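Local coordinates for protein aminoglycoside N(3)-acetyltransferase (Enterobacter cloacae, PDB 6NP3) that probably confers resistance to gentamicin and related aminoglycosides by transferring an acetyl group from acetyl-CoA to the N3 amine of their 2-deoxystreptamine ring, at residues Val60-Ser65 with Gln82-Phe87; His116-Met121 with Tyr187-Leu192. One frame throughout, in Å; residues are numbered along the deposited sequence. Where two conformers were deposited one is given.

Contact 1: Val60-Ser65 with Gln82-Phe87; sequences VSWRDS and QSWPAF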
loop_
_atom_site.group_PDB
_atom_site.type_symbol
_atom_site.label_atom_id
_atom_site.label_comp_id
_atom_site.label_asym_id
_atom_site.label_seq_id
_atom_site.Cartn_x
_atom_site.Cartn_y
_atom_site.Cartn_z
ATOM N N VAL A 60 3.059 1.821 -3.827
ATOM C CA VAL A 60 4.123 2.761 -4.168
ATOM C C VAL A 60 3.610 4.094 -4.703
ATOM O O VAL A 60 4.312 5.107 -4.605
ATOM C CB VAL A 60 5.177 2.157 -5.120
ATOM C CG1 VAL A 60 5.710 0.833 -4.558
ATOM C CG2 VAL A 60 4.634 1.921 -6.522
ATOM N N SER A 61 2.411 4.109 -5.268
ATOM C CA SER A 61 1.818 5.328 -5.851
ATOM C C SER A 61 2.798 5.947 -6.856
ATOM O O SER A 61 3.518 5.233 -7.564
ATOM C CB SER A 61 1.373 6.221 -4.718
ATOM O OG SER A 61 0.679 7.373 -5.167
ATOM N N TRP A 62 2.790 7.275 -6.949
ATOM C CA TRP A 62 3.485 8.007 -8.005
ATOM C C TRP A 62 3.840 9.376 -7.443
ATOM O O TRP A 62 2.957 10.111 -6.980
ATOM C CB TRP A 62 2.559 8.162 -9.201
ATOM C CG TRP A 62 3.099 8.932 -10.378
ATOM C CD1 TRP A 62 4.403 9.168 -10.704
ATOM C CD2 TRP A 62 2.324 9.527 -11.397
ATOM N NE1 TRP A 62 4.481 9.888 -11.868
ATOM C CE2 TRP A 62 3.217 10.096 -12.329
ATOM C CE3 TRP A 62 0.964 9.601 -11.637
ATOM C CZ2 TRP A 62 2.787 10.786 -13.443
ATOM C CZ3 TRP A 62 0.536 10.272 -12.759
ATOM C CH2 TRP A 62 1.446 10.851 -13.652
ATOM N N ARG A 63 5.131 9.719 -7.520
ATOM C CA ARG A 63 5.627 11.027 -7.088
ATOM C C ARG A 63 4.811 12.172 -7.664
ATOM O O ARG A 63 4.516 13.149 -6.966
ATOM C CB ARG A 63 7.082 11.165 -7.531
ATOM C CG ARG A 63 7.768 12.441 -7.074
ATOM C CD ARG A 63 9.096 12.607 -7.796
ATOM N NE ARG A 63 8.907 13.137 -9.141
ATOM C CZ ARG A 63 9.897 13.404 -9.986
ATOM N NH1 ARG A 63 11.149 13.167 -9.639
ATOM N NH2 ARG A 63 9.630 13.891 -11.186
ATOM N N ASP A 64 4.413 12.052 -8.922
ATOM C CA ASP A 64 3.784 13.150 -9.650
ATOM C C ASP A 64 2.300 12.894 -9.908
ATOM O O ASP A 64 1.714 13.446 -10.837
ATOM C CB ASP A 64 4.551 13.446 -10.942
ATOM C CG ASP A 64 6.011 13.784 -10.686
ATOM O OD1 ASP A 64 6.276 14.523 -9.730
ATOM O OD2 ASP A 64 6.880 13.291 -11.427
ATOM N N SER A 65 1.648 12.152 -9.040
ATOM C CA SER A 65 0.221 11.971 -9.208
ATOM C C SER A 65 -0.489 13.322 -9.087
ATOM O O SER A 65 -0.305 14.019 -8.083
ATOM C CB SER A 65 -0.282 11.050 -8.111
ATOM O OG SER A 65 -1.688 11.033 -8.176
ATOM N N GLN A 82 -3.008 20.024 -20.206
ATOM C CA GLN A 82 -2.120 20.215 -21.349
ATOM C C GLN A 82 -0.745 19.609 -21.104
ATOM O O GLN A 82 -0.144 19.041 -22.028
ATOM C CB GLN A 82 -1.976 21.690 -21.747
ATOM C CG GLN A 82 -0.999 21.796 -22.925
ATOM C CD GLN A 82 -0.842 23.172 -23.536
ATOM O OE1 GLN A 82 -0.822 24.181 -22.844
ATOM N NE2 GLN A 82 -0.685 23.204 -24.850
ATOM N N SER A 83 -0.185 19.799 -19.911
ATOM C CA SER A 83 1.226 19.514 -19.732
ATOM C C SER A 83 1.572 18.376 -18.782
ATOM O O SER A 83 2.760 18.025 -18.693
ATOM C CB SER A 83 2.004 20.757 -19.282
ATOM O OG SER A 83 1.608 21.175 -17.997
ATOM N N TRP A 84 0.617 17.773 -18.078
ATOM C CA TRP A 84 0.996 16.747 -17.122
ATOM C C TRP A 84 1.575 15.537 -17.855
ATOM O O TRP A 84 1.041 15.110 -18.881
ATOM C CB TRP A 84 -0.203 16.335 -16.239
ATOM C CG TRP A 84 0.273 15.927 -14.869
ATOM C CD1 TRP A 84 0.652 14.673 -14.454
ATOM C CD2 TRP A 84 0.544 16.802 -13.780
ATOM N NE1 TRP A 84 1.130 14.735 -13.186
ATOM C CE2 TRP A 84 1.040 16.021 -12.729
ATOM C CE3 TRP A 84 0.373 18.171 -13.574
ATOM C CZ2 TRP A 84 1.387 16.565 -11.505
ATOM C CZ3 TRP A 84 0.703 18.705 -12.358
ATOM C CH2 TRP A 84 1.191 17.908 -11.331
ATOM N N PRO A 85 2.625 14.919 -17.316
ATOM C CA PRO A 85 3.122 13.678 -17.914
ATOM C C PRO A 85 2.123 12.547 -17.735
ATOM O O PRO A 85 1.540 12.375 -16.659
ATOM C CB PRO A 85 4.404 13.390 -17.119
ATOM C CG PRO A 85 4.245 14.090 -15.836
ATOM C CD PRO A 85 3.452 15.352 -16.181
ATOM N N ALA A 86 1.916 11.775 -18.791
ATOM C CA ALA A 86 1.195 10.519 -18.628
ATOM C C ALA A 86 1.938 9.582 -17.681
ATOM O O ALA A 86 3.172 9.546 -17.650
ATOM C CB ALA A 86 1.010 9.811 -19.967
ATOM N N PHE A 87 1.172 8.842 -16.871
ATOM C CA PHE A 87 1.755 7.820 -16.004
ATOM C C PHE A 87 2.400 6.733 -16.849
ATOM O O PHE A 87 1.733 6.076 -17.651
ATOM C CB PHE A 87 0.684 7.213 -15.103
ATOM C CG PHE A 87 1.194 6.122 -14.191
ATOM C CD1 PHE A 87 2.059 6.409 -13.151
ATOM C CD2 PHE A 87 0.768 4.815 -14.352
ATOM C CE1 PHE A 87 2.493 5.423 -12.312
ATOM C CE2 PHE A 87 1.224 3.815 -13.481
ATOM C CZ PHE A 87 2.066 4.147 -12.480
#

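Contact 2: His116-Met121 with Tyr187-Leu192; sequences HPDASM and YSMPLL. With LLL ((2R,3R,4R,5R)-2-((1S,2S,3R,4S,6R)-4,6-diamino-3-((2R,3R,6S)-3-amino-6-(aminomethyl)-tetrahydro-2H-pyran-2-yloxy)-2-hydr oxycyclohexyloxy)-5-methyl-4-(methylamino)-tetrahydro-2H-pyran-3,5-diol), chain B.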
loop_
_atom_site.group_PDB
_atom_site.type_symbol
_atom_site.label_atom_id
_atom_site.label_comp_id
_atom_site.label_asym_id
_atom_site.label_seq_id
_atom_site.Cartn_x
_atom_site.Cartn_y
_atom_site.Cartn_z
ATOM N N HIS A 116 -2.898 1.776 -12.032
ATOM C CA HIS A 116 -3.592 2.899 -11.412
ATOM C C HIS A 116 -2.569 3.923 -10.960
ATOM O O HIS A 116 -1.739 3.627 -10.096
ATOM C CB HIS A 116 -4.382 2.380 -10.230
ATOM C CG HIS A 116 -5.371 3.342 -9.692
ATOM N ND1 HIS A 116 -5.045 4.603 -9.245
ATOM C CD2 HIS A 116 -6.699 3.191 -9.493
ATOM C CE1 HIS A 116 -6.142 5.183 -8.797
ATOM N NE2 HIS A 116 -7.154 4.340 -8.923
ATOM N N PRO A 117 -2.562 5.119 -11.548
ATOM C CA PRO A 117 -1.423 6.005 -11.292
ATOM C C PRO A 117 -1.317 6.459 -9.851
ATOM O O PRO A 117 -0.210 6.530 -9.313
ATOM C CB PRO A 117 -1.640 7.159 -12.280
ATOM C CG PRO A 117 -2.415 6.574 -13.370
ATOM C CD PRO A 117 -3.378 5.622 -12.665
ATOM N N ASP A 118 -2.440 6.729 -9.195
ATOM C CA ASP A 118 -2.412 7.216 -7.824
ATOM C C ASP A 118 -2.305 6.085 -6.814
ATOM O O ASP A 118 -1.653 6.250 -5.781
ATOM C CB ASP A 118 -3.637 8.089 -7.525
ATOM C CG ASP A 118 -3.501 8.812 -6.225
ATOM O OD1 ASP A 118 -2.619 9.705 -6.097
ATOM O OD2 ASP A 118 -4.255 8.476 -5.291
ATOM N N ALA A 119 -2.983 4.970 -7.066
ATOM C CA ALA A 119 -2.959 3.812 -6.181
ATOM C C ALA A 119 -1.921 2.768 -6.585
ATOM O O ALA A 119 -1.960 1.641 -6.083
ATOM C CB ALA A 119 -4.350 3.176 -6.148
ATOM N N SER A 120 -0.914 3.146 -7.346
ATOM C CA SER A 120 -0.081 2.155 -7.992
ATOM C C SER A 120 0.597 1.223 -7.003
ATOM O O SER A 120 1.160 1.646 -5.996
ATOM C CB SER A 120 0.972 2.849 -8.841
ATOM O OG SER A 120 1.712 1.922 -9.626
ATOM N N MET A 121 0.599 -0.057 -7.362
ATOM C CA MET A 121 1.163 -1.127 -6.553
ATOM C C MET A 121 2.282 -1.832 -7.312
ATOM O O MET A 121 2.150 -2.111 -8.508
ATOM C CB MET A 121 0.073 -2.167 -6.253
ATOM C CG MET A 121 -1.148 -1.637 -5.539
ATOM S SD MET A 121 -0.884 -1.463 -3.789
ATOM C CE MET A 121 -2.315 -0.492 -3.348
ATOM N N TYR A 187 -11.405 12.475 -9.175
ATOM C CA TYR A 187 -10.109 12.983 -9.602
ATOM C C TYR A 187 -9.832 12.445 -10.994
ATOM O O TYR A 187 -10.565 11.600 -11.506
ATOM C CB TYR A 187 -9.022 12.642 -8.590
ATOM C CG TYR A 187 -8.897 11.183 -8.231
ATOM C CD1 TYR A 187 -8.178 10.319 -9.027
ATOM C CD2 TYR A 187 -9.467 10.681 -7.075
ATOM C CE1 TYR A 187 -8.040 8.970 -8.681
ATOM C CE2 TYR A 187 -9.324 9.355 -6.717
ATOM C CZ TYR A 187 -8.637 8.505 -7.541
ATOM O OH TYR A 187 -8.475 7.178 -7.200
ATOM N N SER A 188 -8.752 12.940 -11.598
ATOM C CA SER A 188 -8.386 12.593 -12.957
ATOM C C SER A 188 -6.928 12.197 -13.005
ATOM O O SER A 188 -6.083 12.836 -12.374
ATOM C CB SER A 188 -8.590 13.791 -13.887
ATOM O OG SER A 188 -9.948 14.207 -13.893
ATOM N N MET A 189 -6.650 11.157 -13.774
ATOM C CA MET A 189 -5.292 10.695 -13.965
ATOM C C MET A 189 -4.982 10.573 -15.447
ATOM O O MET A 189 -5.833 10.145 -16.233
ATOM C CB MET A 189 -5.092 9.319 -13.310
ATOM C CG MET A 189 -5.242 9.318 -11.791
ATOM S SD MET A 189 -3.811 10.082 -10.993
ATOM C CE MET A 189 -4.633 11.209 -9.825
ATOM N N PRO A 190 -3.742 10.861 -15.839
ATOM C CA PRO A 190 -3.340 10.711 -17.245
ATOM C C PRO A 190 -2.687 9.357 -17.464
ATOM O O PRO A 190 -1.637 9.062 -16.873
ATOM C CB PRO A 190 -2.355 11.872 -17.430
ATOM C CG PRO A 190 -1.697 12.014 -16.091
ATOM C CD PRO A 190 -2.688 11.498 -15.033
ATOM N N LEU A 191 -3.343 8.507 -18.251
ATOM C CA LEU A 191 -2.875 7.147 -18.495
ATOM C C LEU A 191 -2.257 7.058 -19.885
ATOM O O LEU A 191 -2.511 7.900 -20.750
ATOM C CB LEU A 191 -4.035 6.151 -18.431
ATOM C CG LEU A 191 -4.957 6.127 -17.228
ATOM C CD1 LEU A 191 -5.967 4.989 -17.361
ATOM C CD2 LEU A 191 -4.169 5.985 -15.959
ATOM N N LEU A 192 -1.476 6.004 -20.109
ATOM C CA LEU A 192 -1.018 5.646 -21.448
ATOM C C LEU A 192 -1.926 4.549 -21.986
ATOM O O LEU A 192 -2.137 3.530 -21.319
ATOM C CB LEU A 192 0.427 5.147 -21.442
ATOM C CG LEU A 192 1.512 6.212 -21.318
ATOM C CD1 LEU A 192 2.868 5.537 -21.180
ATOM C CD2 LEU A 192 1.486 7.171 -22.492
HETATM C C11 LLL B . -2.215 9.701 4.865
HETATM O O11 LLL B . -2.520 8.387 4.327
HETATM C C21 LLL B . -1.076 9.522 5.866
HETATM N N21 LLL B . -0.032 8.749 5.203
HETATM C C31 LLL B . -1.526 8.700 7.016
HETATM C C41 LLL B . -2.680 9.420 7.696
HETATM C C51 LLL B . -3.776 9.639 6.660
HETATM O O51 LLL B . -3.281 10.343 5.555
HETATM C C61 LLL B . -4.907 10.453 7.252
HETATM N N61 LLL B . -5.922 10.645 6.217
HETATM C C12 LLL B . -3.626 7.301 0.406
HETATM N N12 LLL B . -4.327 7.028 -0.841
HETATM C C22 LLL B . -4.241 6.529 1.573
HETATM C C32 LLL B . -3.404 6.814 2.803
HETATM N N32 LLL B . -3.949 6.069 3.941
HETATM C C42 LLL B . -3.374 8.295 3.184
HETATM C C52 LLL B . -2.898 9.114 1.983
HETATM O O52 LLL B . -3.060 10.480 2.287
HETATM C C62 LLL B . -3.675 8.802 0.719
HETATM O O62 LLL B . -3.060 9.486 -0.357
HETATM C C13 LLL B . -3.892 10.305 -1.181
HETATM C C23 LLL B . -3.274 10.280 -2.577
HETATM O O23 LLL B . -3.155 8.931 -2.979
HETATM C C33 LLL B . -1.858 10.883 -2.553
HETATM N N33 LLL B . -1.319 10.956 -3.929
HETATM C C43 LLL B . -1.933 12.290 -1.925
HETATM O O43 LLL B . -2.618 13.112 -2.849
HETATM C C53 LLL B . -2.675 12.241 -0.585
HETATM O O53 LLL B . -3.954 11.661 -0.697
HETATM C C83 LLL B . -0.523 12.833 -1.667
HETATM C C93 LLL B . 0.004 10.300 -4.014
HETATM O O HOH W 1 -9.810 5.027 -8.329
#

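Contact 1: Val60-Ser65 with Gln82-Phe87
Trp-62 lies between Phe-87 and its own chain; chi1 of 178° sets CG beside the carbonyl carbon, from where the ring extends along Phe-87. Its CB already meets Phe-87, touching CE1. Along the indole, CG, CD2 and CE3 pass the CD1 edge of the phenyl ring, with CD2 of Trp-62 3.6 Å from CD1 of Phe-87. The phenyl presents its edge to one indole face, the planes 61° apart, while CB of Phe-87 sits over the six-membered ring, 4.1 Å from its centroid, as a CH-pi contact. Farther out, CZ2 nears CG of Pro-85, and CH2 of Trp-62 reaches O of Pro-85 at 3.4 Å, in the indole plane. On the opposite face lie Asp-64 C and Ser-65 N, where the type I turn from Trp-62 to Ser-65 folds back over the ring. That turn directs Asp-64 O at the second tryptophan: NE1 of Trp-84 donates to O of Asp-64 at 2.7 Å, with the acceptor close to the Trp-84 ring plane, although the N-H...O angle is only 138°. CH2 of Trp-62 also lies at the Trp-84 edge. The result is an aromatic cluster of Trp-62, Trp-84 and Phe-87 that joins the loop after strand 55-59 to the chain leaving helix 78-83.

Contact 2: His116-Met121 with Tyr187-Leu192
Pro-117 and Met-189 mark the closest backbone approach, their CA atoms 6.6 Å apart, where the irregular 116-121 loop passes strand 184-193; no hydrogen bond joins the two segments directly. The pyrrolidine of Pro-117 and the Met-189 side chain slide past each other in opposite directions, CG of Pro-117 lying 3.8 Å from CB of Met-189 and CB of Pro-117 3.9 Å from SD of Met-189. Bent at chi2 and chi3, the Met-189 chain carries CE on to CB of Asp-118, 4.0 Å away. Beyond CB, with CG set anti to the backbone N (chi1 -169°), the carboxylate holds gentamicin with both oxygens: the methylamino N33 of the antibiotic donates to OD1 of Asp-118 at 2.8 Å, and its hydroxyl O23 to OD2 of Asp-118 at 2.6 Å. His-116 and Tyr-187 cross at about a right angle, with the phenol oxygen at the imidazole edge near CE1. One water bridges them, 2.8 Å from both NE2 of His-116 and OH of Tyr-187. Asp-118 N also makes a weak bond back to ND1 of His-116. This is a wall of the aminoglycoside pocket, where an apolar proline-methionine contact lies directly behind a substrate-binding carboxylate.

In the fold
The two contacts lie side by side, their centres about 7 Å apart, and meet around Asp-118. Ser-65 OG of contact 1 is 2.6 Å from Asp-118 OD1, a probable hydrogen bond that gives this oxygen a second partner besides gentamicin. Ser-61, itself a pocket residue, probably bonds through OG to the backbone O of Asp-118 at 2.7 Å. Ser-65 thus stands behind the carboxylate as a second-shell residue and probably helps to orient it. Apolar packing continues the junction, with Trp-62 and Phe-87 both touching Pro-117. His-171, which also hydrogen-bonds the antibiotic and binds acetyl-CoA, has its side chain about 10 Å from that of Asp-118.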